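Local structure of pentafunctional AROM polypeptide (Schizosaccharomyces pombe, 5SWV) at residues A[250-262]-A[297-311]. The protein catalyses five consecutive steps of the shikimate pathway, this portion carrying the dehydroquinate dehydratase and shikimate dehydrogenase activities. Residues are numbered along the deposited sequence; the frame is centred on the assembly and turned at random.
Sequences LPEKFFLFGKPIK and VLNLPDFGGANVTIP
Strands 253-257 and 303-308 are parallel neighbours in the mixed sheet of the shikimate dehydrogenase substrate-binding domain. F257 bonds across the contact through both its N and its O: N donates to N307 O at 2.8 Å, and O accepts from T309 N at 2.9 Å. N307 N also donates to F255 O. The F255 N to G305 O bond, at 3.4 Å, is weak. G304 CA packs over one face of the F254 ring, 4.1 Å from its centroid.

F255 and F257 lie on the same face of the sheet as A306 and V308, and helix 295-298 packs on that side. V297 CG1 sits over the face of F255, offset toward the rim, but at the edge of F257, in its plane. L298 CD2 also meets the edge of F257, 3.7 Å from CE2, while A306 CB approaches the same CE2 obliquely at 3.5 Å.

K253 bends at chi2 (-138°) and chi4, bringing NZ to the syn side of D302 OD2 at 2.9 Å. K253 N binds D302 O as well, so D302 is held by backbone and side chain. On the face opposite F255 and F257, L256 CD1 touches N307 CB. N307 OD1 hydrogen-bonds Y283 OH, and N307 ND2 hydrogen-bonds N334 O. Strand 282-285, helix 295-298 and strand 303-308 form a beta-alpha-beta crossover over strand 253-257, in an alpha/beta domain as in shikimate dehydrogenases.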
ATOM      1  N   LEU A 250      -6.689  -2.379  20.719  1.00 41.64           N
ATOM      2  CA  LEU A 250      -7.050  -1.379  21.734  1.00 42.02           C
ATOM      3  C   LEU A 250      -7.109   0.049  21.153  1.00 40.96           C
ATOM      4  O   LEU A 250      -6.383   0.361  20.212  1.00 40.40           O
ATOM      5  CB  LEU A 250      -6.086  -1.418  22.935  1.00 42.51           C
ATOM      6  CG  LEU A 250      -5.962  -2.698  23.789  1.00 43.41           C
ATOM      7  CD1 LEU A 250      -5.196  -2.418  25.084  1.00 44.34           C
ATOM      8  CD2 LEU A 250      -7.310  -3.325  24.126  1.00 43.59           C
ATOM      9  N   PRO A 251      -7.990   0.906  21.714  1.00 41.32           N
ATOM     10  CA  PRO A 251      -8.075   2.318  21.347  1.00 41.27           C
ATOM     11  C   PRO A 251      -6.817   3.079  21.625  1.00 41.91           C
ATOM     12  O   PRO A 251      -6.201   2.888  22.667  1.00 42.53           O
ATOM     13  CB  PRO A 251      -9.179   2.863  22.257  1.00 41.38           C
ATOM     14  CG  PRO A 251     -10.026   1.696  22.559  1.00 41.68           C
ATOM     15  CD  PRO A 251      -9.117   0.508  22.585  1.00 41.27           C
ATOM     16  N   GLU A 252      -6.505   4.009  20.736  1.00 42.76           N
ATOM     17  CA  GLU A 252      -5.241   4.717  20.732  1.00 42.91           C
ATOM     18  C   GLU A 252      -5.519   6.188  20.448  1.00 42.23           C
ATOM     19  O   GLU A 252      -6.447   6.530  19.690  1.00 40.59           O
ATOM     20  CB  GLU A 252      -4.268   4.106  19.720  1.00 44.38           C
ATOM     21  CG  GLU A 252      -3.445   2.942  20.279  1.00 45.97           C
ATOM     22  CD  GLU A 252      -2.773   2.073  19.209  1.00 47.46           C
ATOM     23  OE1 GLU A 252      -2.116   2.611  18.304  1.00 47.27           O
ATOM     24  OE2 GLU A 252      -2.899   0.828  19.274  1.00 50.55           O
ATOM     25  N   LYS A 253      -4.743   7.046  21.107  1.00 41.73           N
ATOM     26  CA  LYS A 253      -4.842   8.480  20.918  1.00 41.99           C
ATOM     27  C   LYS A 253      -3.732   8.962  19.983  1.00 39.91           C
ATOM     28  O   LYS A 253      -2.557   8.717  20.230  1.00 38.50           O
ATOM     29  CB  LYS A 253      -4.730   9.194  22.254  1.00 43.64           C
ATOM     30  CG  LYS A 253      -5.798   8.800  23.249  1.00 45.18           C
ATOM     31  CD  LYS A 253      -6.332  10.009  23.997  1.00 47.61           C
ATOM     32  CE  LYS A 253      -7.316   9.618  25.090  1.00 49.30           C
ATOM     33  NZ  LYS A 253      -6.577   9.215  26.323  1.00 50.50           N
ATOM     34  N   PHE A 254      -4.135   9.634  18.908  1.00 38.60           N
ATOM     35  CA  PHE A 254      -3.228  10.257  17.945  1.00 37.39           C
ATOM     36  C   PHE A 254      -3.323  11.777  18.044  1.00 36.81           C
ATOM     37  O   PHE A 254      -4.332  12.318  18.479  1.00 36.17           O
ATOM     38  CB  PHE A 254      -3.547   9.784  16.524  1.00 36.81           C
ATOM     39  CG  PHE A 254      -3.217   8.333  16.291  1.00 36.68           C
ATOM     40  CD1 PHE A 254      -4.146   7.338  16.577  1.00 36.78           C
ATOM     41  CD2 PHE A 254      -1.970   7.951  15.813  1.00 36.20           C
ATOM     42  CE1 PHE A 254      -3.826   5.994  16.397  1.00 36.50           C
ATOM     43  CE2 PHE A 254      -1.657   6.612  15.606  1.00 35.86           C
ATOM     44  CZ  PHE A 254      -2.579   5.634  15.902  1.00 35.96           C
ATOM     45  N   PHE A 255      -2.250  12.451  17.644  1.00 36.48           N
ATOM     46  CA  PHE A 255      -2.110  13.880  17.870  1.00 36.44           C
ATOM     47  C   PHE A 255      -1.431  14.612  16.710  1.00 35.63           C
ATOM     48  O   PHE A 255      -0.864  14.000  15.828  1.00 34.86           O
ATOM     49  CB  PHE A 255      -1.330  14.114  19.172  1.00 37.02           C
ATOM     50  CG  PHE A 255      -2.025  13.604  20.399  1.00 36.90           C
ATOM     51  CD1 PHE A 255      -2.950  14.395  21.067  1.00 37.44           C
ATOM     52  CD2 PHE A 255      -1.770  12.332  20.883  1.00 37.13           C
ATOM     53  CE1 PHE A 255      -3.612  13.921  22.201  1.00 37.44           C
ATOM     54  CE2 PHE A 255      -2.425  11.851  22.018  1.00 37.36           C
ATOM     55  CZ  PHE A 255      -3.341  12.649  22.678  1.00 37.29           C
ATOM     56  N   LEU A 256      -1.550  15.934  16.721  1.00 35.75           N
ATOM     57  CA  LEU A 256      -0.801  16.820  15.840  1.00 35.99           C
ATOM     58  C   LEU A 256      -0.088  17.838  16.724  1.00 36.75           C
ATOM     59  O   LEU A 256      -0.731  18.506  17.517  1.00 37.39           O
ATOM     60  CB  LEU A 256      -1.734  17.547  14.876  1.00 35.95           C
ATOM     61  CG  LEU A 256      -1.097  18.577  13.921  1.00 36.14           C
ATOM     62  CD1 LEU A 256      -0.038  17.937  13.024  1.00 36.07           C
ATOM     63  CD2 LEU A 256      -2.153  19.281  13.073  1.00 36.13           C
ATOM     64  N   PHE A 257       1.234  17.936  16.605  1.00 36.92           N
ATOM     65  CA  PHE A 257       2.002  18.933  17.317  1.00 36.82           C
ATOM     66  C   PHE A 257       2.399  20.038  16.355  1.00 38.16           C
ATOM     67  O   PHE A 257       2.681  19.774  15.182  1.00 37.66           O
ATOM     68  CB  PHE A 257       3.260  18.317  17.885  1.00 36.43           C
ATOM     69  CG  PHE A 257       3.029  17.116  18.764  1.00 36.46           C
ATOM     70  CD1 PHE A 257       1.995  17.085  19.697  1.00 36.77           C
ATOM     71  CD2 PHE A 257       3.896  16.025  18.698  1.00 35.99           C
ATOM     72  CE1 PHE A 257       1.824  15.979  20.520  1.00 36.81           C
ATOM     73  CE2 PHE A 257       3.732  14.926  19.523  1.00 35.72           C
ATOM     74  CZ  PHE A 257       2.692  14.897  20.429  1.00 36.44           C
ATOM     75  N   GLY A 258       2.463  21.266  16.867  1.00 40.46           N
ATOM     76  CA  GLY A 258       2.840  22.441  16.073  1.00 42.19           C
ATOM     77  C   GLY A 258       2.126  23.683  16.564  1.00 44.82           C
ATOM     78  O   GLY A 258       1.414  23.637  17.574  1.00 45.78           O
ATOM     79  N   LYS A 259       2.306  24.787  15.839  1.00 46.87           N
ATOM     80  CA  LYS A 259       1.730  26.082  16.208  1.00 48.98           C
ATOM     81  C   LYS A 259       1.891  27.098  15.072  1.00 49.53           C
ATOM     82  O   LYS A 259       3.011  27.364  14.654  1.00 49.48           O
ATOM     83  CB  LYS A 259       2.421  26.625  17.459  1.00 50.34           C
ATOM     84  CG  LYS A 259       1.689  27.773  18.136  1.00 52.75           C
ATOM     85  CD  LYS A 259       2.553  28.386  19.237  1.00 54.65           C
ATOM     86  CE  LYS A 259       1.999  29.701  19.773  1.00 55.51           C
ATOM     87  NZ  LYS A 259       0.916  29.437  20.753  1.00 56.22           N
ATOM     88  N   PRO A 260       0.785  27.671  14.562  1.00 51.01           N
ATOM     89  CA  PRO A 260      -0.637  27.423  14.860  1.00 51.46           C
ATOM     90  C   PRO A 260      -1.179  26.165  14.158  1.00 52.05           C
ATOM     91  O   PRO A 260      -0.803  25.881  13.027  1.00 51.66           O
ATOM     92  CB  PRO A 260      -1.330  28.681  14.326  1.00 51.54           C
ATOM     93  CG  PRO A 260      -0.452  29.146  13.207  1.00 51.35           C
ATOM     94  CD  PRO A 260       0.957  28.763  13.577  1.00 50.84           C
ATOM     95  N   ILE A 261      -2.044  25.422  14.842  1.00 53.24           N
ATOM     96  CA  ILE A 261      -2.719  24.248  14.263  1.00 52.45           C
ATOM     97  C   ILE A 261      -4.248  24.276  14.387  1.00 53.92           C
ATOM     98  O   ILE A 261      -4.918  23.485  13.741  1.00 53.03           O
ATOM     99  CB  ILE A 261      -2.123  22.934  14.809  1.00 51.46           C
ATOM    100  CG1 ILE A 261      -2.199  22.869  16.333  1.00 50.75           C
ATOM    101  CG2 ILE A 261      -0.665  22.808  14.384  1.00 51.01           C
ATOM    102  CD1 ILE A 261      -1.648  21.588  16.907  1.00 50.33           C
ATOM    103  N   LYS A 262      -4.788  25.170  15.213  1.00 57.50           N
ATOM    104  CA  LYS A 262      -6.179  25.627  15.158  1.00 60.51           C
ATOM    105  C   LYS A 262      -6.960  25.120  13.935  1.00 58.10           C
ATOM    106  O   LYS A 262      -7.893  24.358  14.082  1.00 55.15           O
ATOM    107  CB  LYS A 262      -6.157  27.180  15.203  1.00 66.83           C
ATOM    108  CG  LYS A 262      -7.505  27.930  15.239  1.00 71.32           C
ATOM    109  CD  LYS A 262      -7.299  29.462  15.231  1.00 73.86           C
ATOM    110  CE  LYS A 262      -8.559  30.287  14.920  1.00 75.30           C
ATOM    111  NZ  LYS A 262      -9.373  30.734  16.091  1.00 76.27           N
ATOM    112  N   VAL A 297       2.813  13.704  26.431  1.00 50.21           N
ATOM    113  CA  VAL A 297       1.873  13.096  25.485  1.00 49.19           C
ATOM    114  C   VAL A 297       2.468  11.824  24.898  1.00 48.65           C
ATOM    115  O   VAL A 297       1.778  10.805  24.765  1.00 48.37           O
ATOM    116  CB  VAL A 297       1.529  14.061  24.326  1.00 48.84           C
ATOM    117  CG1 VAL A 297       0.592  13.405  23.316  1.00 48.67           C
ATOM    118  CG2 VAL A 297       0.922  15.348  24.875  1.00 49.60           C
ATOM    119  N   LEU A 298       3.751  11.902  24.546  1.00 48.91           N
ATOM    120  CA  LEU A 298       4.488  10.776  23.979  1.00 48.24           C
ATOM    121  C   LEU A 298       4.578   9.599  24.943  1.00 48.36           C
ATOM    122  O   LEU A 298       4.733   8.466  24.497  1.00 47.18           O
ATOM    123  CB  LEU A 298       5.904  11.196  23.580  1.00 48.05           C
ATOM    124  CG  LEU A 298       6.120  12.332  22.572  1.00 48.55           C
ATOM    125  CD1 LEU A 298       7.612  12.524  22.344  1.00 48.69           C
ATOM    126  CD2 LEU A 298       5.412  12.110  21.249  1.00 48.06           C
ATOM    127  N   ASN A 299       4.497   9.873  26.247  1.00 49.62           N
ATOM    128  CA  ASN A 299       4.522   8.828  27.283  1.00 50.98           C
ATOM    129  C   ASN A 299       3.158   8.356  27.798  1.00 50.43           C
ATOM    130  O   ASN A 299       3.121   7.527  28.708  1.00 50.96           O
ATOM    131  CB  ASN A 299       5.379   9.286  28.478  1.00 52.28           C
ATOM    132  CG  ASN A 299       6.850   9.401  28.132  1.00 53.35           C
ATOM    133  OD1 ASN A 299       7.361   8.674  27.286  1.00 53.01           O
ATOM    134  ND2 ASN A 299       7.537  10.323  28.789  1.00 55.18           N
ATOM    135  N   LEU A 300       2.049   8.846  27.232  1.00 49.18           N
ATOM    136  CA  LEU A 300       0.730   8.354  27.644  1.00 49.40           C
ATOM    137  C   LEU A 300       0.659   6.856  27.379  1.00 48.54           C
ATOM    138  O   LEU A 300       1.193   6.396  26.387  1.00 48.80           O
ATOM    139  CB  LEU A 300      -0.395   9.065  26.902  1.00 49.41           C
ATOM    140  CG  LEU A 300      -0.613  10.542  27.241  1.00 49.72           C
ATOM    141  CD1 LEU A 300      -1.638  11.105  26.274  1.00 49.68           C
ATOM    142  CD2 LEU A 300      -1.061  10.763  28.684  1.00 49.91           C
ATOM    143  N   PRO A 301       0.031   6.084  28.277  1.00 48.89           N
ATOM    144  CA  PRO A 301       0.001   4.620  28.035  1.00 48.37           C
ATOM    145  C   PRO A 301      -0.661   4.217  26.696  1.00 46.63           C
ATOM    146  O   PRO A 301      -0.235   3.248  26.065  1.00 44.44           O
ATOM    147  CB  PRO A 301      -0.780   4.070  29.246  1.00 48.68           C
ATOM    148  CG  PRO A 301      -1.544   5.242  29.791  1.00 49.36           C
ATOM    149  CD  PRO A 301      -0.720   6.469  29.488  1.00 49.05           C
ATOM    150  N   ASP A 302      -1.647   5.001  26.261  1.00 46.44           N
ATOM    151  CA  ASP A 302      -2.428   4.732  25.040  1.00 46.45           C
ATOM    152  C   ASP A 302      -2.035   5.582  23.798  1.00 44.27           C
ATOM    153  O   ASP A 302      -2.812   5.686  22.844  1.00 44.37           O
ATOM    154  CB  ASP A 302      -3.922   4.898  25.361  1.00 48.16           C
ATOM    155  CG  ASP A 302      -4.261   6.271  25.974  1.00 50.69           C
ATOM    156  OD1 ASP A 302      -3.339   7.026  26.356  1.00 52.15           O
ATOM    157  OD2 ASP A 302      -5.467   6.593  26.099  1.00 53.31           O
ATOM    158  N   PHE A 303      -0.840   6.180  23.815  1.00 41.44           N
ATOM    159  CA  PHE A 303      -0.336   7.001  22.708  1.00 39.26           C
ATOM    160  C   PHE A 303      -0.023   6.100  21.529  1.00 37.99           C
ATOM    161  O   PHE A 303       0.739   5.143  21.659  1.00 37.45           O
ATOM    162  CB  PHE A 303       0.924   7.760  23.137  1.00 39.11           C
ATOM    163  CG  PHE A 303       1.620   8.490  22.016  1.00 39.19           C
ATOM    164  CD1 PHE A 303       1.140   9.711  21.550  1.00 39.30           C
ATOM    165  CD2 PHE A 303       2.791   7.974  21.441  1.00 39.18           C
ATOM    166  CE1 PHE A 303       1.801  10.388  20.522  1.00 39.30           C
ATOM    167  CE2 PHE A 303       3.452   8.648  20.415  1.00 38.70           C
ATOM    168  CZ  PHE A 303       2.956   9.854  19.952  1.00 38.63           C
ATOM    169  N   GLY A 304      -0.629   6.406  20.384  1.00 37.19           N
ATOM    170  CA  GLY A 304      -0.486   5.601  19.153  1.00 36.34           C
ATOM    171  C   GLY A 304       0.411   6.191  18.075  1.00 35.60           C
ATOM    172  O   GLY A 304       0.831   5.476  17.176  1.00 35.43           O
ATOM    173  N   GLY A 305       0.673   7.495  18.165  1.00 35.02           N
ATOM    174  CA  GLY A 305       1.538   8.216  17.246  1.00 34.70           C
ATOM    175  C   GLY A 305       1.198   9.699  17.187  1.00 34.45           C
ATOM    176  O   GLY A 305       0.214  10.126  17.770  1.00 34.27           O
ATOM    177  N   ALA A 306       2.009  10.489  16.483  1.00 34.08           N
ATOM    178  CA  ALA A 306       1.651  11.884  16.222  1.00 33.98           C
ATOM    179  C   ALA A 306       2.352  12.500  15.014  1.00 33.06           C
ATOM    180  O   ALA A 306       3.498  12.179  14.716  1.00 32.85           O
ATOM    181  CB  ALA A 306       1.898  12.733  17.460  1.00 34.61           C
ATOM    182  N   ASN A 307       1.625  13.370  14.322  1.00 32.83           N
ATOM    183  CA  ASN A 307       2.188  14.218  13.290  1.00 33.16           C
ATOM    184  C   ASN A 307       2.828  15.463  13.917  1.00 33.50           C
ATOM    185  O   ASN A 307       2.429  15.921  14.998  1.00 33.39           O
ATOM    186  CB  ASN A 307       1.120  14.647  12.270  1.00 33.42           C
ATOM    187  CG  ASN A 307       0.775  13.553  11.271  1.00 33.63           C
ATOM    188  OD1 ASN A 307      -0.370  13.147  11.133  1.00 33.76           O
ATOM    189  ND2 ASN A 307       1.768  13.097  10.550  1.00 34.27           N
ATOM    190  N   VAL A 308       3.829  15.999  13.224  1.00 33.62           N
ATOM    191  CA  VAL A 308       4.533  17.208  13.634  1.00 33.55           C
ATOM    192  C   VAL A 308       4.572  18.149  12.446  1.00 33.32           C
ATOM    193  O   VAL A 308       4.971  17.764  11.345  1.00 32.68           O
ATOM    194  CB  VAL A 308       5.970  16.902  14.098  1.00 33.76           C
ATOM    195  CG1 VAL A 308       6.587  18.116  14.775  1.00 34.20           C
ATOM    196  CG2 VAL A 308       5.982  15.725  15.060  1.00 33.78           C
ATOM    197  N   THR A 309       4.129  19.379  12.671  1.00 33.86           N
ATOM    198  CA  THR A 309       4.227  20.435  11.664  1.00 34.04           C
ATOM    199  C   THR A 309       5.069  21.579  12.235  1.00 34.42           C
ATOM    200  O   THR A 309       5.716  21.427  13.275  1.00 34.16           O
ATOM    201  CB  THR A 309       2.821  20.877  11.173  1.00 34.68           C
ATOM    202  OG1 THR A 309       2.943  21.769  10.066  1.00 34.40           O
ATOM    203  CG2 THR A 309       1.990  21.562  12.270  1.00 35.10           C
ATOM    204  N   ILE A 310       5.078  22.708  11.536  1.00 35.78           N
ATOM    205  CA  ILE A 310       5.883  23.879  11.911  1.00 37.25           C
ATOM    206  C   ILE A 310       5.465  24.357  13.296  1.00 37.37           C
ATOM    207  O   ILE A 310       4.260  24.417  13.567  1.00 38.07           O
ATOM    208  CB  ILE A 310       5.676  25.027  10.880  1.00 38.61           C
ATOM    209  CG1 ILE A 310       6.323  24.667   9.526  1.00 39.69           C
ATOM    210  CG2 ILE A 310       6.240  26.356  11.376  1.00 38.87           C
ATOM    211  CD1 ILE A 310       5.609  25.267   8.322  1.00 40.40           C
ATOM    212  N   PRO A 311       6.430  24.737  14.163  1.00 37.61           N
ATOM    213  CA  PRO A 311       7.869  24.885  13.991  1.00 37.40           C
ATOM    214  C   PRO A 311       8.690  23.790  14.693  1.00 37.06           C
ATOM    215  O   PRO A 311       9.801  24.069  15.162  1.00 37.36           O
ATOM    216  CB  PRO A 311       8.110  26.227  14.680  1.00 37.68           C
ATOM    217  CG  PRO A 311       7.219  26.138  15.895  1.00 37.68           C
ATOM    218  CD  PRO A 311       6.043  25.264  15.496  1.00 37.80           C
TER